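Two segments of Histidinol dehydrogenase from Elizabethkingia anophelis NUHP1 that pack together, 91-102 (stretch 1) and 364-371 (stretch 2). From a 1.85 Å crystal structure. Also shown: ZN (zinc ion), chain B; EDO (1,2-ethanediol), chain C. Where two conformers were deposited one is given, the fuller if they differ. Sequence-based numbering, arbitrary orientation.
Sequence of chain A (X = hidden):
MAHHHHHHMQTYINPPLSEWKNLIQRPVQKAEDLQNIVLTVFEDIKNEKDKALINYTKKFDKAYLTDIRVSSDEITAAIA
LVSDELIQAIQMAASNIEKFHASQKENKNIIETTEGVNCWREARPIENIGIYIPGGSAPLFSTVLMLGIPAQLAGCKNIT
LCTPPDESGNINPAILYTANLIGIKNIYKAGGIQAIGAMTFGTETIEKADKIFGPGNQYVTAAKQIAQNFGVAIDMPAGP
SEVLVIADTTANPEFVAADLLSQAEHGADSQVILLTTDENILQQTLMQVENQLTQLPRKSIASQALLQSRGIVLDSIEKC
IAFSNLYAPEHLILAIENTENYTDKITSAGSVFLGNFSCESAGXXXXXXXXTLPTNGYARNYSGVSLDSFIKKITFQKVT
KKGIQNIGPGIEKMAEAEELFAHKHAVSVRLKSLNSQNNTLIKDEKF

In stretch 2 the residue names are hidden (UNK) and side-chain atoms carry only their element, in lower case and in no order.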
ATOM      1  N   GLN A  91     -17.944  -8.878 -22.140  1.00 26.67           N
ATOM      2  CA  GLN A  91     -18.842  -9.275 -21.062  1.00 24.99           C
ATOM      3  C   GLN A  91     -18.378 -10.567 -20.397  1.00 24.58           C
ATOM      4  O   GLN A  91     -18.494 -10.721 -19.175  1.00 26.20           O
ATOM      5  CB  GLN A  91     -20.268  -9.405 -21.603  1.00 33.64           C
ATOM      6  CG  GLN A  91     -20.788  -8.071 -22.111  1.00 51.37           C
ATOM      7  CD  GLN A  91     -22.272  -8.060 -22.386  1.00 61.23           C
ATOM      8  OE1 GLN A  91     -22.939  -7.045 -22.182  1.00 58.49           O
ATOM      9  NE2 GLN A  91     -22.799  -9.183 -22.863  1.00 67.17           N
ATOM     10  N   MET A  92     -17.860 -11.509 -21.186  1.00 24.81           N
ATOM     11  CA  MET A  92     -17.289 -12.734 -20.631  1.00 28.10           C
ATOM     12  C   MET A  92     -16.130 -12.417 -19.695  1.00 33.06           C
ATOM     13  O   MET A  92     -16.039 -12.959 -18.588  1.00 23.04           O
ATOM     14  CB  MET A  92     -16.829 -13.645 -21.771  1.00 28.81           C
ATOM     15  CG  MET A  92     -16.208 -14.962 -21.343  1.00 41.57           C
ATOM     16  SD  MET A  92     -14.424 -14.852 -21.075  1.00 45.85           S
ATOM     17  CE  MET A  92     -13.832 -14.587 -22.752  1.00 41.85           C
ATOM     18  N   ALA A  93     -15.223 -11.544 -20.136  1.00 25.91           N
ATOM     19  CA  ALA A  93     -14.105 -11.143 -19.286  1.00 26.27           C
ATOM     20  C   ALA A  93     -14.593 -10.438 -18.022  1.00 24.25           C
ATOM     21  O   ALA A  93     -14.128 -10.731 -16.915  1.00 25.78           O
ATOM     22  CB  ALA A  93     -13.152 -10.246 -20.074  1.00 21.62           C
ATOM     23  N   ALA A  94     -15.529  -9.494 -18.168  1.00 21.07           N
ATOM     24  CA  ALA A  94     -16.007  -8.740 -17.010  1.00 21.82           C
ATOM     25  C   ALA A  94     -16.627  -9.664 -15.966  1.00 25.08           C
ATOM     26  O   ALA A  94     -16.440  -9.470 -14.757  1.00 22.00           O
ATOM     27  CB  ALA A  94     -17.023  -7.685 -17.452  1.00 22.43           C
ATOM     28  N   SER A  95     -17.371 -10.671 -16.416  1.00 24.49           N
ATOM     29  CA  SER A  95     -17.997 -11.589 -15.472  0.52 24.65           C
ATOM     30  C   SER A  95     -16.952 -12.346 -14.662  1.00 24.55           C
ATOM     31  O   SER A  95     -17.101 -12.505 -13.443  1.00 26.09           O
ATOM     32  CB  SER A  95     -18.920 -12.553 -16.215  0.52 27.25           C
ATOM     33  OG  SER A  95     -20.137 -11.915 -16.562  0.52 30.34           O
ATOM     34  N   ASN A  96     -15.885 -12.811 -15.315  1.00 23.41           N
ATOM     35  CA  ASN A  96     -14.852 -13.568 -14.615  1.00 24.41           C
ATOM     36  C   ASN A  96     -14.067 -12.690 -13.657  1.00 23.92           C
ATOM     37  O   ASN A  96     -13.769 -13.103 -12.531  1.00 21.86           O
ATOM     38  CB  ASN A  96     -13.908 -14.219 -15.623  1.00 23.14           C
ATOM     39  CG  ASN A  96     -14.551 -15.371 -16.349  1.00 30.42           C
ATOM     40  OD1 ASN A  96     -15.535 -15.922 -15.876  1.00 27.38           O
ATOM     41  ND2 ASN A  96     -14.004 -15.740 -17.505  1.00 27.35           N
ATOM     42  N   ILE A  97     -13.701 -11.483 -14.102  1.00 21.57           N
ATOM     43  CA  ILE A  97     -13.026 -10.529 -13.229  1.00 19.36           C
ATOM     44  C   ILE A  97     -13.906 -10.183 -12.030  1.00 20.19           C
ATOM     45  O   ILE A  97     -13.436 -10.135 -10.881  1.00 20.67           O
ATOM     46  CB  ILE A  97     -12.636  -9.272 -14.038  1.00 21.57           C
ATOM     47  CG1 ILE A  97     -11.560  -9.622 -15.074  1.00 24.05           C
ATOM     48  CG2 ILE A  97     -12.164  -8.148 -13.103  1.00 21.56           C
ATOM     49  CD1 ILE A  97     -11.437  -8.604 -16.227  1.00 29.23           C
ATOM     50  N   GLU A  98     -15.196  -9.938 -12.272  1.00 19.23           N
ATOM     51  CA  GLU A  98     -16.086  -9.595 -11.165  1.00 21.08           C
ATOM     52  C   GLU A  98     -16.191 -10.749 -10.178  1.00 25.64           C
ATOM     53  O   GLU A  98     -16.145 -10.545  -8.960  1.00 23.07           O
ATOM     54  CB  GLU A  98     -17.479  -9.222 -11.691  1.00 20.18           C
ATOM     55  CG  GLU A  98     -18.405  -8.697 -10.590  1.00 32.31           C
ATOM     56  CD  GLU A  98     -19.761  -8.238 -11.116  1.00 59.25           C
ATOM     57  OE1 GLU A  98     -20.087  -8.546 -12.282  1.00 69.51           O
ATOM     58  OE2 GLU A  98     -20.497  -7.566 -10.363  1.00 67.18           O
ATOM     59  N   LYS A  99     -16.320 -11.973 -10.691  1.00 21.35           N
ATOM     60  CA  LYS A  99     -16.477 -13.123  -9.806  1.00 24.04           C
ATOM     61  C   LYS A  99     -15.251 -13.306  -8.914  1.00 24.99           C
ATOM     62  O   LYS A  99     -15.378 -13.520  -7.699  1.00 22.40           O
ATOM     63  CB  LYS A  99     -16.752 -14.371 -10.641  1.00 25.15           C
ATOM     64  CG  LYS A  99     -17.133 -15.588  -9.835  1.00 38.05           C
ATOM     65  CD  LYS A  99     -17.672 -16.709 -10.721  1.00 41.36           C
ATOM     66  CE  LYS A  99     -17.926 -17.966  -9.899  1.00 48.59           C
ATOM     67  NZ  LYS A  99     -18.316 -19.122 -10.760  1.00 57.44           N
ATOM     68  N   PHE A 100     -14.052 -13.206  -9.491  1.00 20.29           N
ATOM     69  CA  PHE A 100     -12.847 -13.436  -8.700  1.00 22.73           C
ATOM     70  C   PHE A 100     -12.608 -12.320  -7.690  1.00 24.12           C
ATOM     71  O   PHE A 100     -12.208 -12.587  -6.548  1.00 20.54           O
ATOM     72  CB  PHE A 100     -11.617 -13.582  -9.609  1.00 21.86           C
ATOM     73  CG  PHE A 100     -10.333 -13.849  -8.851  1.00 22.30           C
ATOM     74  CD1 PHE A 100     -10.186 -15.016  -8.113  1.00 23.95           C
ATOM     75  CD2 PHE A 100      -9.280 -12.941  -8.882  1.00 21.32           C
ATOM     76  CE1 PHE A 100      -9.011 -15.291  -7.409  1.00 24.32           C
ATOM     77  CE2 PHE A 100      -8.089 -13.206  -8.185  1.00 19.10           C
ATOM     78  CZ  PHE A 100      -7.953 -14.384  -7.450  1.00 24.04           C
ATOM     79  N   HIS A 101     -12.839 -11.059  -8.077  1.00 19.88           N
ATOM     80  CA  HIS A 101     -12.593  -9.980  -7.118  1.00 22.54           C
ATOM     81  C   HIS A 101     -13.668  -9.914  -6.048  1.00 21.25           C
ATOM     82  O   HIS A 101     -13.383  -9.507  -4.913  1.00 22.28           O
ATOM     83  CB  HIS A 101     -12.462  -8.639  -7.838  1.00 20.94           C
ATOM     84  CG  HIS A 101     -11.177  -8.519  -8.586  1.00 19.85           C
ATOM     85  ND1 HIS A 101     -10.982  -9.103  -9.818  1.00 22.90           N
ATOM     86  CD2 HIS A 101      -9.994  -7.962  -8.235  1.00 21.80           C
ATOM     87  CE1 HIS A 101      -9.738  -8.880 -10.214  1.00 22.70           C
ATOM     88  NE2 HIS A 101      -9.117  -8.195  -9.269  1.00 20.85           N
ATOM     89  N   ALA A 102     -14.898 -10.319  -6.372  1.00 19.79           N
ATOM     90  CA  ALA A 102     -15.924 -10.351  -5.338  1.00 21.32           C
ATOM     91  C   ALA A 102     -15.578 -11.355  -4.249  1.00 24.56           C
ATOM     92  O   ALA A 102     -15.955 -11.156  -3.088  1.00 23.18           O
ATOM     93  CB  ALA A 102     -17.288 -10.678  -5.951  1.00 27.17           C
ATOM     94  N   UNK A 364      -4.133 -11.813 -18.783  1.00 30.61           N
ATOM     95  CA  UNK A 364      -4.214 -10.448 -19.297  1.00 38.10           C
ATOM     96  C   UNK A 364      -5.654 -10.030 -19.556  1.00 35.74           C
ATOM     97  O   UNK A 364      -6.008  -8.862 -19.369  1.00 34.31           O
ATOM     98  c   UNK A 364      -1.919 -10.292 -20.369  1.00 41.03           C
ATOM     99  o   UNK A 364      -1.188 -10.449 -21.373  1.00 27.67           O
ATOM    100  c   UNK A 364      -3.414 -10.311 -20.596  1.00 30.98           C
ATOM    101  o   UNK A 364      -1.480 -10.142 -19.203  1.00 36.11           O
ATOM    102  N   UNK A 365      -6.495 -10.964 -20.010  1.00 27.60           N
ATOM    103  CA  UNK A 365      -7.802 -10.604 -20.541  1.00 21.39           C
ATOM    104  C   UNK A 365      -8.975 -11.149 -19.742  1.00 27.65           C
ATOM    105  O   UNK A 365      -9.907 -10.391 -19.445  1.00 33.67           O
ATOM    106  o   UNK A 365      -4.918  -7.984 -25.649  1.00 30.19           O
ATOM    107  c   UNK A 365      -7.936 -11.073 -21.997  1.00 29.59           C
ATOM    108  c   UNK A 365      -5.991 -10.761 -23.565  1.00 30.14           C
ATOM    109  c   UNK A 365      -5.258 -10.013 -24.458  1.00 32.14           C
ATOM    110  c   UNK A 365      -7.136 -10.248 -22.969  1.00 30.84           C
ATOM    111  c   UNK A 365      -7.528  -8.954 -23.295  1.00 28.07           C
ATOM    112  c   UNK A 365      -6.799  -8.194 -24.190  1.00 37.55           C
ATOM    113  c   UNK A 365      -5.658  -8.728 -24.760  1.00 32.42           C
ATOM    114  N   UNK A 366      -8.985 -12.440 -19.402  1.00 28.82           N
ATOM    115  CA  UNK A 366     -10.279 -13.067 -19.128  1.00 31.04           C
ATOM    116  C   UNK A 366     -10.355 -14.063 -17.976  1.00 28.53           C
ATOM    117  O   UNK A 366     -11.478 -14.412 -17.599  1.00 34.05           O
ATOM    118  c   UNK A 366     -10.783 -13.774 -20.394  1.00 30.17           C
ATOM    119  N   UNK A 367      -9.241 -14.558 -17.422  1.00 29.43           N
ATOM    120  CA  UNK A 367      -9.348 -15.603 -16.397  1.00 25.46           C
ATOM    121  C   UNK A 367     -10.022 -15.089 -15.130  1.00 28.16           C
ATOM    122  O   UNK A 367     -10.730 -15.845 -14.449  1.00 27.89           O
ATOM    123  c   UNK A 367      -7.968 -16.170 -16.068  1.00 32.25           C
ATOM    124  o   UNK A 367      -7.200 -15.246 -15.311  1.00 35.62           O
ATOM    125  N   UNK A 368      -9.838 -13.810 -14.814  1.00 25.49           N
ATOM    126  CA  UNK A 368     -10.415 -13.197 -13.640  1.00 25.43           C
ATOM    127  C   UNK A 368      -9.404 -12.554 -12.717  1.00 22.77           C
ATOM    128  O   UNK A 368      -9.781 -11.695 -11.904  1.00 25.36           O
ATOM    129  N   UNK A 369      -8.132 -12.947 -12.803  1.00 19.87           N
ATOM    130  CA  UNK A 369      -7.093 -12.305 -12.014  1.00 20.87           C
ATOM    131  C   UNK A 369      -6.838 -10.905 -12.561  1.00 21.05           C
ATOM    132  O   UNK A 369      -7.284 -10.550 -13.656  1.00 23.64           O
ATOM    133  c   UNK A 369      -5.802 -13.122 -12.053  1.00 23.62           C
ATOM    134  c   UNK A 369      -6.034 -14.517 -11.472  1.00 25.97           C
ATOM    135  o   UNK A 369      -5.367 -13.256 -13.417  1.00 27.81           O
ATOM    136  N   UNK A 370      -6.106 -10.102 -11.793  1.00 18.77           N
ATOM    137  CA  UNK A 370      -5.837  -8.723 -12.193  1.00 23.06           C
ATOM    138  C   UNK A 370      -4.509  -8.623 -12.937  1.00 21.63           C
ATOM    139  O   UNK A 370      -3.494  -9.138 -12.464  1.00 24.08           O
ATOM    140  c   UNK A 370      -6.187  -6.401 -11.326  1.00 23.11           C
ATOM    141  c   UNK A 370      -5.803  -7.806 -10.974  1.00 22.28           C
ATOM    142  n   UNK A 370      -7.383  -5.994 -10.905  1.00 21.51           N
ATOM    143  o   UNK A 370      -5.441  -5.699 -12.012  1.00 22.71           O
ATOM    144  N   UNK A 371      -4.504  -7.940 -14.083  1.00 22.42           N
ATOM    145  CA  UNK A 371      -3.266  -7.823 -14.845  1.00 20.52           C
ATOM    146  C   UNK A 371      -2.447  -6.592 -14.479  1.00 18.12           C
ATOM    147  O   UNK A 371      -1.375  -6.375 -15.070  1.00 22.38           O
ATOM    148  c   UNK A 371      -3.951  -5.320 -16.681  1.00 29.39           C
ATOM    149  n   UNK A 371      -4.608  -4.597 -17.649  1.00 30.34           N
ATOM    150  c   UNK A 371      -5.115  -5.432 -18.540  1.00 28.81           C
ATOM    151  n   UNK A 371      -4.806  -6.665 -18.175  1.00 27.01           N
ATOM    152  c   UNK A 371      -3.547  -7.890 -16.368  1.00 21.15           C
ATOM    153  c   UNK A 371      -4.081  -6.633 -17.000  1.00 24.46           C
TER
HETATM  154 ZN    ZN B 501      -0.050  -8.726 -22.065  0.53 26.74          ZN
HETATM  155  C1  EDO C 502     -19.258  -4.413 -11.955  1.00 48.76           C
HETATM  156  O1  EDO C 502     -19.449  -4.366 -10.536  1.00 60.75           O
HETATM  157  C2  EDO C 502     -19.341  -3.014 -12.549  1.00 40.75           C
HETATM  158  O2  EDO C 502     -20.695  -2.542 -12.567  1.00 57.49           O
HETATM  159  O   HOH W   1       0.395  -8.281 -19.929  1.00 39.40           O
HETATM  160  O   HOH W   2       1.649  -9.831 -21.842  1.00 40.52           O

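Position 364 carries two carbons, the second bearing two oxygens: a carboxylate, out of reach of the helix 91-102. One oxygen lies 2.2 Å from the zinc ion ZN, and a four-atom acid side chain, two carbons and two oxygens, is aspartate, Asp364. OD1 accepts a weak hydrogen bond from water 1, itself on the metal.

Position 365 has one carbon leading to a six-carbon ring that bears an oxygen, a phenol. The end of the side chain leads away from stretch 1; what meets the helix is backbone, with the O of 365 3.3 Å from Ala93 CB. The phenol makes it Tyr365.

At 366 a single carbon lies 3.9 Å from Met92 SD and 4.3 Å from Ala93 CB; one carbon alone is Ala366. The CA atoms of Ala93 and Ala366 are 4.3 Å apart. Here the chain leaves helical phi/psi, and Ala366 O receives a hydrogen bond from Asn96 ND2 at 2.9 Å.

Position 367 shows one carbon and one oxygen, unbranched. Its CB points away from the helix, and its backbone O sits 3.8 Å from Asn96 CB. This is Ser367.

Position 368 has no side-chain atoms, and its CA comes within 3.8 Å of Ile97 CA. Phi of 124° would jam a CB against the preceding carbonyl, and that CB would also fall 2.8 Å from Asn96 O and 3.3 Å from Phe100 CB. Fold and packing ask for the same residue, Gly368.

At 369 one carbon carries an oxygen and a carbon. CB points away, yet the branch carbon still reaches 4.1 Å from Phe100 CE2. The beta-branched pattern is Thr369.

Position 370 has two carbons, the second carrying one oxygen and one nitrogen. The end of its side chain comes nearer the helix, and its nitrogen lies 3.2 Å from His101 NE2. The amide is Asn370.

Position 371 has one carbon and a five-membered ring with two nitrogens, and does not touch stretch 1: His371. ND1 instead donates to Asp364 O at 2.8 Å, tying the segment's ends together.

The contact works by close backbone approach. Alanine faces alanine at Ala93 and Ala366; at the closer pair, Gly368 has no side chain while that of Ile97 is turned sideways. Asn96 supplies the directional bond. Gly368 O then settles 3.3 Å from both Phe100 CD2 and His101 CE1, while His101 ND1 donates to Ile97 O at 2.9 Å, anchoring its ring to the helix. Stretch 2 keeps Ala366 and Gly368 where backbones meet; the helix brings Met92, Phe100 and His101.

Stretch 2, residues 364-371: DYASGTNH
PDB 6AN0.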